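Local coordinates for protein peptidoglycan-N-acetylmuramic acid deacetylase PdaC (Bacillus subtilis subsp. subtilis str. 168, PDB 6H8L) that removes acetyl groups from N-acetylmuramic acid residues of peptidoglycan, which makes the cell wall resistant to lysozyme, and also deacetylates short chitin oligomers, at residues A13-D18 / T40-G45; Q9-L14 / G180-T185; V5-K10 / K193-A198. All coordinates share one frame; numbering follows the deposited sequence.

This chain is the C-terminal polysaccharide deacetylase part of PdaC. All three contacts involve strand 11-17 or the loop leading into it. Interaction 1 pairs the C-terminal half of the strand with strand 40-43 and ends at the zinc site. Interaction 2 pairs the N-terminal half with strand 182-183, about 16 Å from interaction 1 between centres. The two share Ala-13, Leu-14 and one water. Interaction 3 is a surface contact between the loop and helix 186-197, away from the zinc and catalytic residues. It lies about 11 Å from interaction 2 and 23 Å from interaction 1, centre to centre. Gln-182 NE2 joins interactions 2 and 3 by a hydrogen bond to Asp-6 O, 2.8 Å.

Interaction 1: residues A13-D18 / T40-G45; sequences ALTFDD and TFFVLG. With ZN (zinc ion), chain C.
Both backbone polar atoms of Phe-16 pair with strand 40-43. The O of Phe-16 accepts from Phe-42 N at 2.8 Å, and its N donates to Thr-40 O at 2.9 Å. Thr-40 N to Leu-14 O and Asp-18 N to Phe-42 O extend the ladder. The two strands run parallel and belong to the beta-alpha-beta unit formed with helix 22-34 in the NodB homology domain. A water bridges Leu-14 O and Thr-40 OG1, and this hydroxyl also bonds to Val-186 N.

The ladder delivers Asp-17 and Asp-18 to the active site. Asp-18 OD1 binds zinc at 2.0 Å, and His-68 and His-72 bind the same ion. Asp-17 is the proton acceptor by similarity. Its carboxylate stands 76° to the Phe-42 ring, alongside it. OD1 reaches Phe-42 CB at 3.2 Å and forms a salt bridge with Arg-106. Thr-15 OG1 bonds to Ile-156 O of strand 155-159 and also to Arg-106, which thereby joins the threonine to Asp-17.

The opposite face carries Phe-16 and Phe-41. Both have CG anti to the carbonyl carbon, with chi1 near -65°, and the rings point the same way. Their planes are 22° apart but slid past each other, with centroids 5.2 Å apart, so they barely overlap. Helix 22-34 covers them, with Ile-28 on Phe-16 and Leu-29 on Phe-41. Beyond the ladder, Leu-44 CD1 rests on Asp-18 O. The closest touch between the two aromatic side chains is Phe-16 CB against Phe-41 CD2, 3.6 Å.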
loop_
_atom_site.group_PDB
_atom_site.type_symbol
_atom_site.label_atom_id
_atom_site.label_comp_id
_atom_site.label_asym_id
_atom_site.label_seq_id
_atom_site.Cartn_x
_atom_site.Cartn_y
_atom_site.Cartn_z
ATOM N N ALA A 13 8.784 -0.893 1.325
ATOM C CA ALA A 13 7.439 -0.898 0.751
ATOM C C ALA A 13 6.692 0.360 1.176
ATOM O O ALA A 13 6.282 0.486 2.335
ATOM C CB ALA A 13 6.674 -2.153 1.169
ATOM N N LEU A 14 6.520 1.290 0.237
ATOM C CA LEU A 14 5.642 2.434 0.444
ATOM C C LEU A 14 4.210 2.022 0.137
ATOM O O LEU A 14 3.935 1.452 -0.924
ATOM C CB LEU A 14 6.062 3.603 -0.449
ATOM C CG LEU A 14 7.467 4.140 -0.210
ATOM C CD1 LEU A 14 7.802 5.212 -1.239
ATOM C CD2 LEU A 14 7.577 4.709 1.188
ATOM N N THR A 15 3.298 2.289 1.067
ATOM C CA THR A 15 1.898 1.958 0.857
ATOM C C THR A 15 1.051 3.202 1.077
ATOM O O THR A 15 1.351 4.033 1.944
ATOM C CB THR A 15 1.447 0.786 1.767
ATOM O OG1 THR A 15 1.400 1.183 3.151
ATOM C CG2 THR A 15 2.410 -0.376 1.619
ATOM N N PHE A 16 0.003 3.330 0.265
ATOM C CA PHE A 16 -0.806 4.539 0.195
ATOM C C PHE A 16 -2.270 4.159 0.336
ATOM O O PHE A 16 -2.794 3.394 -0.482
ATOM C CB PHE A 16 -0.572 5.269 -1.127
ATOM C CG PHE A 16 0.826 5.774 -1.292
ATOM C CD1 PHE A 16 1.194 6.975 -0.724
ATOM C CD2 PHE A 16 1.766 5.053 -2.000
ATOM C CE1 PHE A 16 2.466 7.450 -0.854
ATOM C CE2 PHE A 16 3.053 5.525 -2.138
ATOM C CZ PHE A 16 3.403 6.731 -1.562
ATOM N N ASP A 17 -2.933 4.713 1.349
ATOM C CA ASP A 17 -4.305 4.362 1.677
ATOM C C ASP A 17 -5.247 5.546 1.461
ATOM O O ASP A 17 -4.871 6.704 1.653
ATOM C CB ASP A 17 -4.426 3.898 3.138
ATOM C CG ASP A 17 -3.738 2.576 3.395
ATOM O OD1 ASP A 17 -3.091 2.051 2.475
ATOM O OD2 ASP A 17 -3.845 2.054 4.532
ATOM N N ASP A 18 -6.482 5.211 1.066
ATOM C CA ASP A 18 -7.687 6.052 1.025
ATOM C C ASP A 18 -7.993 6.686 -0.329
ATOM O O ASP A 18 -9.012 7.374 -0.463
ATOM C CB ASP A 18 -7.634 7.183 2.063
ATOM C CG ASP A 18 -7.686 6.682 3.480
ATOM O OD1 ASP A 18 -7.916 5.470 3.675
ATOM O OD2 ASP A 18 -7.489 7.504 4.407
ATOM N N THR A 40 2.274 0.283 -3.294
ATOM C CA THR A 40 1.028 -0.458 -3.143
ATOM C C THR A 40 -0.047 0.507 -2.677
ATOM O O THR A 40 0.144 1.210 -1.681
ATOM C CB THR A 40 1.187 -1.597 -2.142
ATOM O OG1 THR A 40 2.332 -2.374 -2.501
ATOM C CG2 THR A 40 -0.049 -2.498 -2.129
ATOM N N PHE A 41 -1.172 0.526 -3.385
ATOM C CA PHE A 41 -2.269 1.446 -3.108
ATOM C C PHE A 41 -3.458 0.653 -2.589
ATOM O O PHE A 41 -3.979 -0.218 -3.290
ATOM C CB PHE A 41 -2.650 2.243 -4.359
ATOM C CG PHE A 41 -1.566 3.173 -4.839
ATOM C CD1 PHE A 41 -0.510 2.690 -5.594
ATOM C CD2 PHE A 41 -1.597 4.524 -4.522
ATOM C CE1 PHE A 41 0.496 3.528 -6.035
ATOM C CE2 PHE A 41 -0.588 5.374 -4.955
ATOM C CZ PHE A 41 0.458 4.875 -5.708
ATOM N N PHE A 42 -3.865 0.933 -1.360
ATOM C CA PHE A 42 -5.052 0.321 -0.778
ATOM C C PHE A 42 -6.209 1.286 -0.983
ATOM O O PHE A 42 -6.301 2.312 -0.301
ATOM C CB PHE A 42 -4.812 -0.013 0.690
ATOM C CG PHE A 42 -3.845 -1.147 0.884
ATOM C CD1 PHE A 42 -4.292 -2.463 0.904
ATOM C CD2 PHE A 42 -2.484 -0.911 0.994
ATOM C CE1 PHE A 42 -3.410 -3.510 1.056
ATOM C CE2 PHE A 42 -1.593 -1.960 1.153
ATOM C CZ PHE A 42 -2.056 -3.265 1.183
ATOM N N VAL A 43 -7.076 0.954 -1.924
ATOM C CA VAL A 43 -8.058 1.884 -2.466
ATOM C C VAL A 43 -9.430 1.650 -1.849
ATOM O O VAL A 43 -9.806 0.526 -1.495
ATOM C CB VAL A 43 -8.139 1.761 -4.002
ATOM C CG1 VAL A 43 -6.812 2.119 -4.629
ATOM C CG2 VAL A 43 -8.547 0.351 -4.412
ATOM N N LEU A 44 -10.198 2.732 -1.767
ATOM C CA LEU A 44 -11.610 2.668 -1.407
ATOM C C LEU A 44 -12.442 2.366 -2.644
ATOM O O LEU A 44 -12.284 3.015 -3.684
ATOM C CB LEU A 44 -12.063 3.993 -0.797
ATOM C CG LEU A 44 -11.660 4.204 0.654
ATOM C CD1 LEU A 44 -11.805 5.675 1.023
ATOM C CD2 LEU A 44 -12.497 3.339 1.584
ATOM N N GLY A 45 -13.336 1.380 -2.530
ATOM C CA GLY A 45 -14.193 1.039 -3.656
ATOM C C GLY A 45 -14.980 2.224 -4.187
ATOM O O GLY A 45 -15.088 2.419 -5.399
HETATM ZN ZN ZN C . -8.113 4.499 5.373
HETATM O O HOH W 1 4.635 -1.139 -1.504
#

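Interaction 2: residues Q9-L14 / G180-T185; sequences QKVIAL and GYQLVT
In Lys-10 the bend at chi3 (-62°) lays CE over the Tyr-181 ring; the bend at chi4 (-59°) sets the direction of NZ, which bonds to Gln-179 O. CE sits above the centre of one face, 3.8 Å from the ring centroid, in a CH-pi contact. CD lies over the CZ side of the ring. NZ is farther off, 5.2 Å from the centroid, so any cation-pi attraction is weak.

Gln-182 has CG beside its backbone N and runs extended to CD. The amide rotation, chi3 99°, then aims NE2 at Lys-10 O. NE2 donates to this oxygen at 3.1 Å, with the oxygen in the amide plane. The backbone N of Gln-182 donates to the same oxygen at 2.9 Å, from the opposite face of the carbonyl plane. Two bonds thus hold Lys-10 O. NE2 has a second acceptor in Asp-6 O, and it also packs on Gln-9 CB. Next along the ladder come Ile-12 N to Gln-182 O and Val-184 N to Ile-12 O.

Ile-12 CG2 touches both Tyr-181 CD2, at 3.7 Å, and Leu-183 CD1, at 3.9 Å. Leu-14 CD1 meets Leu-183 CD2 at 3.8 Å, and Ile-173 of helix 163-178 packs on both leucines. At the outer end a water links Gln-9 OE1 with Gly-180 O. Gly-180 has positive phi and closes helix 163-178 in a Schellman motif. The chain then enters strand 182-183. Its parallel pairing with strand 11-17 joins the last strand to the first, as in the distorted beta/alpha barrel of the NodB (CE4) deacetylases.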
loop_
_atom_site.group_PDB
_atom_site.type_symbol
_atom_site.label_atom_id
_atom_site.label_comp_id
_atom_site.label_asym_id
_atom_site.label_seq_id
_atom_site.Cartn_x
_atom_site.Cartn_y
_atom_site.Cartn_z
ATOM N N GLN A 9 20.158 -6.143 -2.038
ATOM C CA GLN A 9 20.122 -4.702 -1.853
ATOM C C GLN A 9 18.917 -4.331 -0.996
ATOM O O GLN A 9 18.004 -5.136 -0.775
ATOM C CB GLN A 9 20.090 -3.984 -3.205
ATOM C CG GLN A 9 21.408 -4.073 -3.968
ATOM C CD GLN A 9 22.559 -3.434 -3.208
ATOM O OE1 GLN A 9 22.368 -2.463 -2.473
ATOM N NE2 GLN A 9 23.760 -3.985 -3.369
ATOM N N LYS A 10 18.934 -3.096 -0.501
ATOM C CA LYS A 10 17.868 -2.620 0.367
ATOM C C LYS A 10 16.541 -2.570 -0.370
ATOM O O LYS A 10 16.475 -2.238 -1.559
ATOM C CB LYS A 10 18.199 -1.228 0.909
ATOM C CG LYS A 10 19.360 -1.199 1.874
ATOM C CD LYS A 10 19.461 0.149 2.576
ATOM C CE LYS A 10 19.710 1.282 1.594
ATOM N NZ LYS A 10 20.964 1.102 0.812
ATOM N N VAL A 11 15.478 -2.903 0.359
ATOM C CA VAL A 11 14.112 -2.854 -0.142
ATOM C C VAL A 11 13.241 -2.182 0.905
ATOM O O VAL A 11 13.519 -2.243 2.107
ATOM C CB VAL A 11 13.564 -4.260 -0.466
ATOM C CG1 VAL A 11 14.389 -4.912 -1.566
ATOM C CG2 VAL A 11 13.542 -5.119 0.796
ATOM N N ILE A 12 12.177 -1.536 0.437
ATOM C CA ILE A 12 11.213 -0.898 1.323
ATOM C C ILE A 12 9.892 -0.811 0.576
ATOM O O ILE A 12 9.865 -0.695 -0.656
ATOM C CB ILE A 12 11.738 0.487 1.788
ATOM C CG1 ILE A 12 10.913 1.034 2.943
ATOM C CG2 ILE A 12 11.808 1.467 0.615
ATOM C CD1 ILE A 12 11.633 2.165 3.671
ATOM N N ALA A 13 8.784 -0.893 1.325
ATOM C CA ALA A 13 7.439 -0.898 0.751
ATOM C C ALA A 13 6.692 0.360 1.176
ATOM O O ALA A 13 6.282 0.486 2.335
ATOM C CB ALA A 13 6.674 -2.153 1.169
ATOM N N LEU A 14 6.520 1.290 0.237
ATOM C CA LEU A 14 5.642 2.434 0.444
ATOM C C LEU A 14 4.210 2.022 0.137
ATOM O O LEU A 14 3.935 1.452 -0.924
ATOM C CB LEU A 14 6.062 3.603 -0.449
ATOM C CG LEU A 14 7.467 4.140 -0.210
ATOM C CD1 LEU A 14 7.802 5.212 -1.239
ATOM C CD2 LEU A 14 7.577 4.709 1.188
ATOM N N GLY A 180 19.698 4.344 -2.097
ATOM C CA GLY A 180 19.886 3.031 -2.671
ATOM C C GLY A 180 18.785 2.037 -2.386
ATOM O O GLY A 180 18.978 0.841 -2.637
ATOM N N TYR A 181 17.643 2.479 -1.859
ATOM C CA TYR A 181 16.520 1.573 -1.661
ATOM C C TYR A 181 15.860 1.217 -2.981
ATOM O O TYR A 181 15.691 2.062 -3.864
ATOM C CB TYR A 181 15.463 2.199 -0.757
ATOM C CG TYR A 181 15.791 2.238 0.715
ATOM C CD1 TYR A 181 16.478 3.312 1.260
ATOM C CD2 TYR A 181 15.379 1.226 1.566
ATOM C CE1 TYR A 181 16.758 3.369 2.608
ATOM C CE2 TYR A 181 15.655 1.273 2.916
ATOM C CZ TYR A 181 16.346 2.346 3.435
ATOM O OH TYR A 181 16.632 2.410 4.783
ATOM N N GLN A 182 15.451 -0.042 -3.091
ATOM C CA GLN A 182 14.498 -0.474 -4.099
ATOM C C GLN A 182 13.100 -0.310 -3.518
ATOM O O GLN A 182 12.792 -0.888 -2.469
ATOM C CB GLN A 182 14.750 -1.925 -4.497
ATOM C CG GLN A 182 16.168 -2.185 -4.959
ATOM C CD GLN A 182 16.480 -3.654 -5.052
ATOM O OE1 GLN A 182 16.441 -4.238 -6.132
ATOM N NE2 GLN A 182 16.800 -4.259 -3.920
ATOM N N LEU A 183 12.279 0.515 -4.172
ATOM C CA LEU A 183 10.898 0.763 -3.758
ATOM C C LEU A 183 10.026 -0.312 -4.389
ATOM O O LEU A 183 9.800 -0.302 -5.606
ATOM C CB LEU A 183 10.446 2.161 -4.171
ATOM C CG LEU A 183 10.815 3.306 -3.221
ATOM C CD1 LEU A 183 12.270 3.284 -2.841
ATOM C CD2 LEU A 183 10.456 4.651 -3.858
ATOM N N VAL A 184 9.576 -1.260 -3.569
ATOM C CA VAL A 184 8.904 -2.455 -4.061
ATOM C C VAL A 184 7.470 -2.490 -3.537
ATOM O O VAL A 184 7.108 -1.803 -2.575
ATOM C CB VAL A 184 9.667 -3.737 -3.662
ATOM C CG1 VAL A 184 11.099 -3.683 -4.189
ATOM C CG2 VAL A 184 9.647 -3.943 -2.152
ATOM N N THR A 185 6.652 -3.323 -4.185
ATOM C CA THR A 185 5.288 -3.585 -3.743
ATOM C C THR A 185 5.291 -4.499 -2.520
ATOM O O THR A 185 6.301 -5.117 -2.167
ATOM C CB THR A 185 4.464 -4.235 -4.852
ATOM O OG1 THR A 185 4.945 -5.575 -5.069
ATOM C CG2 THR A 185 4.550 -3.416 -6.147
HETATM O O HOH W 2 21.034 -0.326 -3.772
HETATM O O HOH W 1 4.635 -1.139 -1.504
HETATM O O HOH W 3 7.610 1.046 -2.356
#

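Interaction 3: residues V5-K10 / K193-A198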
loop_
_atom_site.group_PDB
_atom_site.type_symbol
_atom_site.label_atom_id
_atom_site.label_comp_id
_atom_site.label_asym_id
_atom_site.label_seq_id
_atom_site.Cartn_x
_atom_site.Cartn_y
_atom_site.Cartn_z
ATOM N N VAL A 5 14.071 -7.429 -8.854
ATOM C CA VAL A 5 14.375 -6.970 -7.503
ATOM C C VAL A 5 15.505 -7.807 -6.908
ATOM O O VAL A 5 15.417 -9.034 -6.842
ATOM C CB VAL A 5 13.127 -7.027 -6.608
ATOM C CG1 VAL A 5 13.452 -6.530 -5.199
ATOM C CG2 VAL A 5 11.999 -6.216 -7.229
ATOM N N ASP A 6 16.552 -7.124 -6.444
ATOM C CA ASP A 6 17.755 -7.776 -5.944
ATOM C C ASP A 6 17.632 -7.967 -4.438
ATOM O O ASP A 6 17.633 -6.969 -3.701
ATOM C CB ASP A 6 18.984 -6.940 -6.278
ATOM C CG ASP A 6 20.290 -7.603 -5.867
ATOM O OD1 ASP A 6 20.265 -8.667 -5.216
ATOM O OD2 ASP A 6 21.356 -7.041 -6.192
ATOM N N PRO A 7 17.520 -9.198 -3.935
ATOM C CA PRO A 7 17.359 -9.384 -2.483
ATOM C C PRO A 7 18.583 -8.997 -1.674
ATOM O O PRO A 7 18.471 -8.857 -0.450
ATOM C CB PRO A 7 17.065 -10.883 -2.353
ATOM C CG PRO A 7 17.750 -11.494 -3.529
ATOM C CD PRO A 7 17.618 -10.489 -4.642
ATOM N N ASN A 8 19.738 -8.806 -2.304
ATOM C CA ASN A 8 20.943 -8.410 -1.591
ATOM C C ASN A 8 21.108 -6.900 -1.510
ATOM O O ASN A 8 22.105 -6.422 -0.956
ATOM C CB ASN A 8 22.165 -9.056 -2.245
ATOM C CG ASN A 8 22.113 -10.566 -2.173
ATOM O OD1 ASN A 8 21.786 -11.127 -1.129
ATOM N ND2 ASN A 8 22.421 -11.233 -3.278
ATOM N N GLN A 9 20.158 -6.143 -2.038
ATOM C CA GLN A 9 20.122 -4.702 -1.853
ATOM C C GLN A 9 18.917 -4.331 -0.996
ATOM O O GLN A 9 18.004 -5.136 -0.775
ATOM C CB GLN A 9 20.090 -3.984 -3.205
ATOM C CG GLN A 9 21.408 -4.073 -3.968
ATOM C CD GLN A 9 22.559 -3.434 -3.208
ATOM O OE1 GLN A 9 22.368 -2.463 -2.473
ATOM N NE2 GLN A 9 23.760 -3.985 -3.369
ATOM N N LYS A 10 18.934 -3.096 -0.501
ATOM C CA LYS A 10 17.868 -2.620 0.367
ATOM C C LYS A 10 16.541 -2.570 -0.370
ATOM O O LYS A 10 16.475 -2.238 -1.559
ATOM C CB LYS A 10 18.199 -1.228 0.909
ATOM C CG LYS A 10 19.360 -1.199 1.874
ATOM C CD LYS A 10 19.461 0.149 2.576
ATOM C CE LYS A 10 19.710 1.282 1.594
ATOM N NZ LYS A 10 20.964 1.102 0.812
ATOM N N LYS A 193 11.885 -11.282 0.982
ATOM C CA LYS A 193 12.143 -11.870 2.289
ATOM C C LYS A 193 12.233 -13.388 2.186
ATOM O O LYS A 193 13.100 -14.003 2.813
ATOM C CB LYS A 193 11.064 -11.426 3.275
ATOM C CG LYS A 193 11.225 -9.969 3.694
ATOM C CD LYS A 193 10.198 -9.550 4.732
ATOM C CE LYS A 193 10.444 -8.127 5.221
ATOM N NZ LYS A 193 9.451 -7.730 6.260
ATOM N N LYS A 194 11.392 -14.005 1.348
ATOM C CA LYS A 194 11.499 -15.448 1.126
ATOM C C LYS A 194 12.826 -15.811 0.464
ATOM O O LYS A 194 13.449 -16.823 0.812
ATOM C CB LYS A 194 10.328 -15.929 0.271
ATOM C CG LYS A 194 8.991 -15.885 0.992
ATOM C CD LYS A 194 7.858 -16.379 0.107
ATOM C CE LYS A 194 6.504 -16.197 0.780
ATOM N NZ LYS A 194 5.376 -16.583 -0.115
ATOM N N GLN A 195 13.268 -15.010 -0.509
ATOM C CA GLN A 195 14.555 -15.262 -1.157
ATOM C C GLN A 195 15.703 -15.185 -0.162
ATOM O O GLN A 195 16.674 -15.950 -0.257
ATOM C CB GLN A 195 14.791 -14.253 -2.274
ATOM C CG GLN A 195 13.902 -14.413 -3.479
ATOM C CD GLN A 195 14.167 -13.324 -4.504
ATOM O OE1 GLN A 195 13.916 -12.145 -4.251
ATOM N NE2 GLN A 195 14.716 -13.710 -5.649
ATOM N N ARG A 196 15.634 -14.229 0.768
ATOM C CA ARG A 196 16.674 -14.071 1.779
ATOM C C ARG A 196 16.650 -15.195 2.801
ATOM O O ARG A 196 17.706 -15.640 3.269
ATOM C CB ARG A 196 16.505 -12.740 2.504
ATOM C CG ARG A 196 16.744 -11.531 1.667
ATOM C CD ARG A 196 16.347 -10.280 2.429
ATOM N NE ARG A 196 16.712 -9.078 1.697
ATOM C CZ ARG A 196 16.465 -7.843 2.121
ATOM N NH1 ARG A 196 15.850 -7.643 3.278
ATOM N NH2 ARG A 196 16.847 -6.811 1.383
ATOM N N GLU A 197 15.450 -15.611 3.216
ATOM C CA GLU A 197 15.322 -16.722 4.152
ATOM C C GLU A 197 15.862 -18.001 3.548
ATOM O O GLU A 197 16.307 -18.897 4.277
ATOM C CB GLU A 197 13.858 -16.916 4.553
ATOM C CG GLU A 197 13.288 -15.729 5.344
ATOM C CD GLU A 197 11.777 -15.646 5.278
ATOM O OE1 GLU A 197 11.155 -16.593 4.756
ATOM O OE2 GLU A 197 11.212 -14.621 5.724
ATOM N N ALA A 198 15.808 -18.108 2.221
ATOM C CA ALA A 198 16.203 -19.323 1.525
ATOM C C ALA A 198 17.695 -19.615 1.627
ATOM O O ALA A 198 18.096 -20.754 1.371
ATOM C CB ALA A 198 15.793 -19.225 0.052
HETATM O O HOH W 4 12.866 -10.566 -5.812
#
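Arg-196 reaches across to Pro-7 with the edge of its guanidinium, not its face. Torsions chi2 172° and chi3 173° keep the chain straight from CG to NE and carry the flat group out from the helix to the loop. NE donates to Pro-7 O at 2.8 Å. The oxygen lies close to the guanidinium plane, and NE approaches in the carbonyl plane, on a lone pair. NH2 adds a weak bond to the same oxygen at 3.2 Å. NH2 also lies 3.0 Å from Gln-9 O, again at the guanidinium edge. NH1 forms a salt bridge with Asp-152. Both the loop and this acid therefore fix the rotation of the group.

The carbonyls that face Arg-196 come from a type I beta turn, Asp-6 to Gln-9. Gln-9 N closes it on Asp-6 O at 3.1 Å. An Asx turn is superposed on it, because Asp-6 OD1 accepts from Asn-8 N at 3.0 Å, met from above the carboxylate plane. This turn precedes strand 11-17 of the deacetylase domain, and its partner is the C-terminal end of helix 186-197.

Gln-195 crosses the Pro-7 ring at about a right angle. Its OE1 lies 3.9 Å from Pro-7 CB and almost as close to CG. Gln-195 CB also packs on Pro-7 CB. The aliphatic part of Arg-196 touches the proline as well, with CG 4.1 Å from Pro-7 CB. Val-192, one turn back on the helix, touches both Val-5 and Pro-7. A water donates to Val-5 O and to Gln-195 OE1, bridging the start of the loop to the helix.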